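Local structure of type I polyketide synthase PikAII (Streptomyces venezuelae, 3QP9) at residues 441-444 against 448-451. The protein probably epimerizes the alpha-carbon of a polyketide intermediate as a C2-type ketoreductase domain, a class that does not reduce the beta-keto group. Residues are numbered along the deposited sequence; the frame is centred on the assembly and turned at random.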
ATOM      1  N   TRP A 441      -6.408   2.372  -8.275  1.00 27.63           N
ATOM      2  CA  TRP A 441      -6.704   2.563  -9.685  1.00 27.11           C
ATOM      3  C   TRP A 441      -5.559   2.180 -10.572  1.00 29.47           C
ATOM      4  O   TRP A 441      -4.368   2.296 -10.212  1.00 28.36           O
ATOM      5  CB  TRP A 441      -6.921   4.036  -9.943  1.00 27.57           C
ATOM      6  CG  TRP A 441      -8.093   4.672  -9.221  1.00 25.95           C
ATOM      7  CD1 TRP A 441      -8.038   5.480  -8.099  1.00 26.59           C
ATOM      8  CD2 TRP A 441      -9.462   4.732  -9.678  1.00 26.30           C
ATOM      9  NE1 TRP A 441      -9.293   5.957  -7.799  1.00 26.09           N
ATOM     10  CE2 TRP A 441     -10.169   5.573  -8.783  1.00 26.68           C
ATOM     11  CE3 TRP A 441     -10.135   4.176 -10.771  1.00 23.83           C
ATOM     12  CZ2 TRP A 441     -11.575   5.849  -8.919  1.00 28.62           C
ATOM     13  CZ3 TRP A 441     -11.528   4.480 -10.953  1.00 26.41           C
ATOM     14  CH2 TRP A 441     -12.233   5.244  -9.996  1.00 27.67           C
ATOM     15  N   SER A 442      -5.908   1.701 -11.757  1.00 27.77           N
ATOM     16  CA  SER A 442      -4.938   1.644 -12.792  1.00 29.02           C
ATOM     17  C   SER A 442      -4.915   3.013 -13.432  1.00 28.79           C
ATOM     18  O   SER A 442      -5.834   3.782 -13.232  1.00 28.88           O
ATOM     19  CB  SER A 442      -5.273   0.504 -13.807  1.00 25.64           C
ATOM     20  OG  SER A 442      -6.457   0.762 -14.488  1.00 31.44           O
ATOM     21  N   PRO A 443      -3.855   3.345 -14.209  1.00 30.28           N
ATOM     22  CA  PRO A 443      -3.809   4.736 -14.711  1.00 30.08           C
ATOM     23  C   PRO A 443      -4.956   5.186 -15.592  1.00 30.88           C
ATOM     24  O   PRO A 443      -5.408   4.457 -16.466  1.00 32.37           O
ATOM     25  CB  PRO A 443      -2.487   4.751 -15.545  1.00 30.93           C
ATOM     26  CG  PRO A 443      -1.564   3.768 -14.791  1.00 30.93           C
ATOM     27  CD  PRO A 443      -2.579   2.647 -14.390  1.00 29.78           C
ATOM     28  N   TRP A 444      -5.339   6.449 -15.432  1.00 31.78           N
ATOM     29  CA  TRP A 444      -6.392   7.094 -16.229  1.00 32.68           C
ATOM     30  C   TRP A 444      -5.822   7.696 -17.509  1.00 34.28           C
ATOM     31  O   TRP A 444      -4.694   8.195 -17.515  1.00 32.48           O
ATOM     32  CB  TRP A 444      -6.933   8.241 -15.443  1.00 29.78           C
ATOM     33  CG  TRP A 444      -7.796   7.839 -14.250  1.00 33.15           C
ATOM     34  CD1 TRP A 444      -7.639   6.726 -13.411  1.00 32.69           C
ATOM     35  CD2 TRP A 444      -8.886   8.589 -13.707  1.00 32.49           C
ATOM     36  NE1 TRP A 444      -8.594   6.762 -12.418  1.00 30.57           N
ATOM     37  CE2 TRP A 444      -9.367   7.875 -12.574  1.00 32.10           C
ATOM     38  CE3 TRP A 444      -9.511   9.797 -14.074  1.00 33.44           C
ATOM     39  CZ2 TRP A 444     -10.454   8.328 -11.791  1.00 34.53           C
ATOM     40  CZ3 TRP A 444     -10.606  10.239 -13.306  1.00 33.75           C
ATOM     41  CH2 TRP A 444     -11.057   9.512 -12.167  1.00 32.49           C
ATOM     42  N   ARG A 448       0.299  10.967 -17.057  1.00 50.95           N
ATOM     43  CA  ARG A 448       1.704  10.932 -17.525  1.00 52.33           C
ATOM     44  C   ARG A 448       2.182   9.532 -17.958  1.00 52.14           C
ATOM     45  O   ARG A 448       2.700   9.385 -19.057  1.00 52.75           O
ATOM     46  CB  ARG A 448       2.619  11.463 -16.417  1.00 53.61           C
ATOM     47  CG  ARG A 448       3.825  12.281 -16.872  1.00 57.91           C
ATOM     48  CD  ARG A 448       4.333  13.184 -15.712  1.00 64.79           C
ATOM     49  NE  ARG A 448       3.262  13.992 -15.074  1.00 67.66           N
ATOM     50  CZ  ARG A 448       3.243  14.373 -13.786  1.00 69.45           C
ATOM     51  NH1 ARG A 448       4.235  14.013 -12.961  1.00 68.21           N
ATOM     52  NH2 ARG A 448       2.209  15.091 -13.308  1.00 66.20           N
ATOM     53  N   VAL A 449       1.989   8.510 -17.112  1.00 50.54           N
ATOM     54  CA  VAL A 449       2.412   7.137 -17.432  1.00 50.47           C
ATOM     55  C   VAL A 449       1.739   6.547 -18.657  1.00 49.44           C
ATOM     56  O   VAL A 449       2.163   5.525 -19.148  1.00 49.73           O
ATOM     57  CB  VAL A 449       2.143   6.082 -16.299  1.00 50.51           C
ATOM     58  CG1 VAL A 449       3.220   6.092 -15.226  1.00 52.77           C
ATOM     59  CG2 VAL A 449       0.712   6.202 -15.741  1.00 48.75           C
ATOM     60  N   THR A 450       0.664   7.144 -19.125  1.00 48.72           N
ATOM     61  CA  THR A 450       0.036   6.598 -20.293  1.00 49.75           C
ATOM     62  C   THR A 450       0.733   7.160 -21.553  1.00 51.97           C
ATOM     63  O   THR A 450       0.376   6.776 -22.642  1.00 52.46           O
ATOM     64  CB  THR A 450      -1.494   6.849 -20.299  1.00 49.25           C
ATOM     65  OG1 THR A 450      -1.724   8.252 -20.266  1.00 49.46           O
ATOM     66  CG2 THR A 450      -2.140   6.221 -19.040  1.00 43.66           C
ATOM     67  N   GLU A 451       1.729   8.034 -21.343  1.00 54.58           N
ATOM     68  CA  GLU A 451       2.610   8.740 -22.365  1.00 58.40           C
ATOM     69  C   GLU A 451       3.176   8.001 -23.575  1.00 59.35           C
ATOM     70  O   GLU A 451       4.177   8.465 -24.187  1.00 60.27           O
ATOM     71  CB  GLU A 451       3.893   9.156 -21.662  1.00 59.57           C
ATOM     72  CG  GLU A 451       4.754   7.900 -21.377  1.00 61.25           C
ATOM     73  CD  GLU A 451       5.978   8.250 -20.585  1.00 67.84           C
ATOM     74  OE1 GLU A 451       5.877   8.170 -19.324  1.00 67.80           O
ATOM     75  OE2 GLU A 451       7.011   8.632 -21.223  1.00 67.51           O
TER
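Pro443, in the extended chain that runs on from strand 435-441, faces the 3-10 turn 448-450 of the same loop, its CA 7.0 Å from CA of Thr450. The contact is small, mostly apolar and at the surface. CG2 of Val449 sits 3.5 Å from Pro443 CG, a tight fit for two carbons, and equally near CB of the pyrrolidine ring; the two side chains cross at about a right angle. CG1 of this branched residue stands beside the backbone N (chi1 -82°), which leaves the methyl CG2 between N and the carbonyl carbon to meet the ring. Proline suits its place: its ring holds phi at -61° and offers a compact hydrocarbon surface. Thr450 divides its two branches, a methyl for the contact and a hydroxyl for a bond: CG2 rests 3.8 Å from Pro443 CB and 3.6 Å from Trp444 O, whereas OG1 hydrogen-bonds to the carbonyl oxygen of Ser447. Trp444 O accepts a hydrogen bond from Ser447 OG, so Ser447, between the segments, is bonded to both. The Trp444 side chain turns from the contact and brings NE1 3.3 Å above the plane of the Trp441 indole, near its rim. Both indoles pack on helix 468-481 of this Rossmann-type domain, Ser442 bonds through its backbone to Ile488 of strand 485-488, and Thr450 O accepts a hydrogen bond from Arg459 in helix 453-460.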